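Local coordinates for protein RNA-directed RNA polymerase (Infectious pancreatic necrosis virus, PDB 3ZED) that probably copies the viral genome as an RNA-dependent RNA polymerase, both free and covalently attached to the genomic RNA, and interacts with the protein VP3, at residues Lys199-Thr204 and Thr705-Thr710. Numbering follows the deposited sequence.
With K (potassium ion), chain L.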
loop_
_atom_site.group_PDB
_atom_site.type_symbol
_atom_site.label_atom_id
_atom_site.label_comp_id
_atom_site.label_asym_id
_atom_site.label_seq_id
_atom_site.Cartn_x
_atom_site.Cartn_y
_atom_site.Cartn_z
ATOM N N LYS B 199 3.671 -20.691 -6.857
ATOM C CA LYS B 199 4.252 -21.639 -5.899
ATOM C C LYS B 199 5.135 -20.897 -4.874
ATOM O O LYS B 199 5.170 -21.290 -3.710
ATOM C CB LYS B 199 5.056 -22.742 -6.619
ATOM C CG LYS B 199 4.218 -23.700 -7.481
ATOM C CD LYS B 199 3.091 -24.442 -6.733
ATOM C CE LYS B 199 3.602 -25.486 -5.770
ATOM N NZ LYS B 199 2.498 -26.162 -5.053
ATOM N N LEU B 200 5.821 -19.814 -5.299
ATOM C CA LEU B 200 6.643 -19.010 -4.395
ATOM C C LEU B 200 5.725 -18.195 -3.489
ATOM O O LEU B 200 5.915 -18.183 -2.276
ATOM C CB LEU B 200 7.603 -18.082 -5.159
ATOM C CG LEU B 200 8.722 -18.719 -5.988
ATOM C CD1 LEU B 200 9.330 -17.699 -6.928
ATOM C CD2 LEU B 200 9.816 -19.332 -5.105
ATOM N N LEU B 201 4.679 -17.574 -4.079
ATOM C CA LEU B 201 3.699 -16.761 -3.356
ATOM C C LEU B 201 2.894 -17.595 -2.382
ATOM O O LEU B 201 2.435 -17.058 -1.393
ATOM C CB LEU B 201 2.770 -16.000 -4.315
ATOM C CG LEU B 201 3.426 -14.882 -5.122
ATOM C CD1 LEU B 201 2.591 -14.515 -6.324
ATOM C CD2 LEU B 201 3.749 -13.654 -4.227
ATOM N N GLU B 202 2.755 -18.910 -2.615
ATOM C CA GLU B 202 2.047 -19.773 -1.652
ATOM C C GLU B 202 2.784 -19.755 -0.307
ATOM O O GLU B 202 2.160 -19.876 0.745
ATOM C CB GLU B 202 1.943 -21.198 -2.179
ATOM C CG GLU B 202 0.832 -21.406 -3.198
ATOM C CD GLU B 202 0.737 -22.814 -3.765
ATOM O OE1 GLU B 202 1.609 -23.654 -3.445
ATOM O OE2 GLU B 202 -0.230 -23.086 -4.511
ATOM N N GLN B 203 4.112 -19.543 -0.359
ATOM C CA GLN B 203 5.004 -19.476 0.790
ATOM C C GLN B 203 5.192 -18.037 1.322
ATOM O O GLN B 203 5.097 -17.841 2.540
ATOM C CB GLN B 203 6.388 -20.082 0.455
ATOM C CG GLN B 203 6.369 -21.524 -0.085
ATOM C CD GLN B 203 5.542 -22.466 0.766
ATOM O OE1 GLN B 203 5.601 -22.444 2.010
ATOM N NE2 GLN B 203 4.741 -23.307 0.108
ATOM N N THR B 204 5.512 -17.052 0.434
ATOM C CA THR B 204 5.815 -15.654 0.819
ATOM C C THR B 204 4.554 -14.819 1.027
ATOM O O THR B 204 4.606 -13.817 1.742
ATOM C CB THR B 204 6.718 -15.003 -0.221
ATOM O OG1 THR B 204 5.957 -14.828 -1.423
ATOM C CG2 THR B 204 7.972 -15.835 -0.509
ATOM N N THR B 705 8.939 -25.859 2.323
ATOM C CA THR B 705 9.570 -24.603 2.711
ATOM C C THR B 705 9.819 -23.805 1.428
ATOM O O THR B 705 9.792 -24.383 0.343
ATOM C CB THR B 705 10.882 -24.857 3.486
ATOM O OG1 THR B 705 11.803 -25.577 2.650
ATOM C CG2 THR B 705 10.662 -25.578 4.813
ATOM N N LEU B 706 10.110 -22.499 1.543
ATOM C CA LEU B 706 10.434 -21.633 0.406
ATOM C C LEU B 706 11.642 -22.198 -0.366
ATOM O O LEU B 706 11.650 -22.182 -1.597
ATOM C CB LEU B 706 10.725 -20.210 0.924
ATOM C CG LEU B 706 11.306 -19.194 -0.075
ATOM C CD1 LEU B 706 10.322 -18.874 -1.219
ATOM C CD2 LEU B 706 11.736 -17.942 0.633
ATOM N N ASP B 707 12.628 -22.736 0.376
ATOM C CA ASP B 707 13.870 -23.322 -0.126
ATOM C C ASP B 707 13.595 -24.551 -1.009
ATOM O O ASP B 707 14.178 -24.657 -2.091
ATOM C CB ASP B 707 14.791 -23.687 1.049
ATOM C CG ASP B 707 15.077 -22.520 1.976
ATOM O OD1 ASP B 707 14.149 -22.109 2.713
ATOM O OD2 ASP B 707 16.223 -22.006 1.955
ATOM N N GLU B 708 12.681 -25.450 -0.574
ATOM C CA GLU B 708 12.303 -26.654 -1.335
ATOM C C GLU B 708 11.598 -26.264 -2.626
ATOM O O GLU B 708 11.832 -26.889 -3.656
ATOM C CB GLU B 708 11.424 -27.594 -0.491
ATOM C CG GLU B 708 12.202 -28.258 0.634
ATOM C CD GLU B 708 11.415 -29.035 1.674
ATOM O OE1 GLU B 708 10.331 -28.567 2.092
ATOM O OE2 GLU B 708 11.906 -30.106 2.095
ATOM N N VAL B 709 10.766 -25.211 -2.579
ATOM C CA VAL B 709 10.030 -24.684 -3.736
ATOM C C VAL B 709 11.036 -24.102 -4.756
ATOM O O VAL B 709 10.920 -24.389 -5.949
ATOM C CB VAL B 709 8.935 -23.655 -3.321
ATOM C CG1 VAL B 709 8.258 -23.037 -4.544
ATOM C CG2 VAL B 709 7.894 -24.292 -2.398
ATOM N N THR B 710 12.042 -23.340 -4.276
ATOM C CA THR B 710 13.080 -22.729 -5.123
ATOM C C THR B 710 13.923 -23.804 -5.830
ATOM O O THR B 710 14.200 -23.658 -7.023
ATOM C CB THR B 710 13.967 -21.767 -4.315
ATOM O OG1 THR B 710 13.149 -20.739 -3.763
ATOM C CG2 THR B 710 15.034 -21.108 -5.165
HETATM K K K L . 4.695 -24.351 3.767
HETATM O O HOH W 1 4.458 -23.535 6.384
#
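A potassium ion sits beside the junction of these two helices, bound by Gln203 OE1 at 2.8 Å and by a water; Thr698 OG1 and the carbonyl oxygens of Ser701, Pro702 and Lys704, from the loop leading into the second helix, complete the site. The helical segments 199-204 and 706-710 run almost exactly antiparallel (173°), their axes 9.5 Å apart, so that Gln203 faces Leu706 and Leu200 faces Val709. Between them the contact is mainly apolar. The CA-to-CB bond of Val709 points toward the partner helix, with CG1 3.6 Å from Lys199 O and CG2 3.9 Å from Gln203 CG. Leu200 CD2 reaches Leu706 CD1 at 3.9 Å, and Thr204 CG2 lies equally close to that same CD1. Helix 476-493 covers this apolar cluster, touching both leucines. Thr705 is the N-cap of its helix and forms a capping box with Glu708: Glu708 OE1 accepts from Thr705 N (3.1 Å), while Glu708 N gives a weak bond to Thr705 OG1 (3.3 Å). Lys199 NZ makes a salt bridge to Glu202 OE1 (3.1 Å) within its own helix and a hydrogen bond to Ser701 OG of the ion-binding loop. No hydrogen bond spans the two segments; van der Waals packing joins them directly, and the cation, coordinated by Gln203 and the preceding loop, adds a polar link between the palm-family and C-terminal regions of the polymerase.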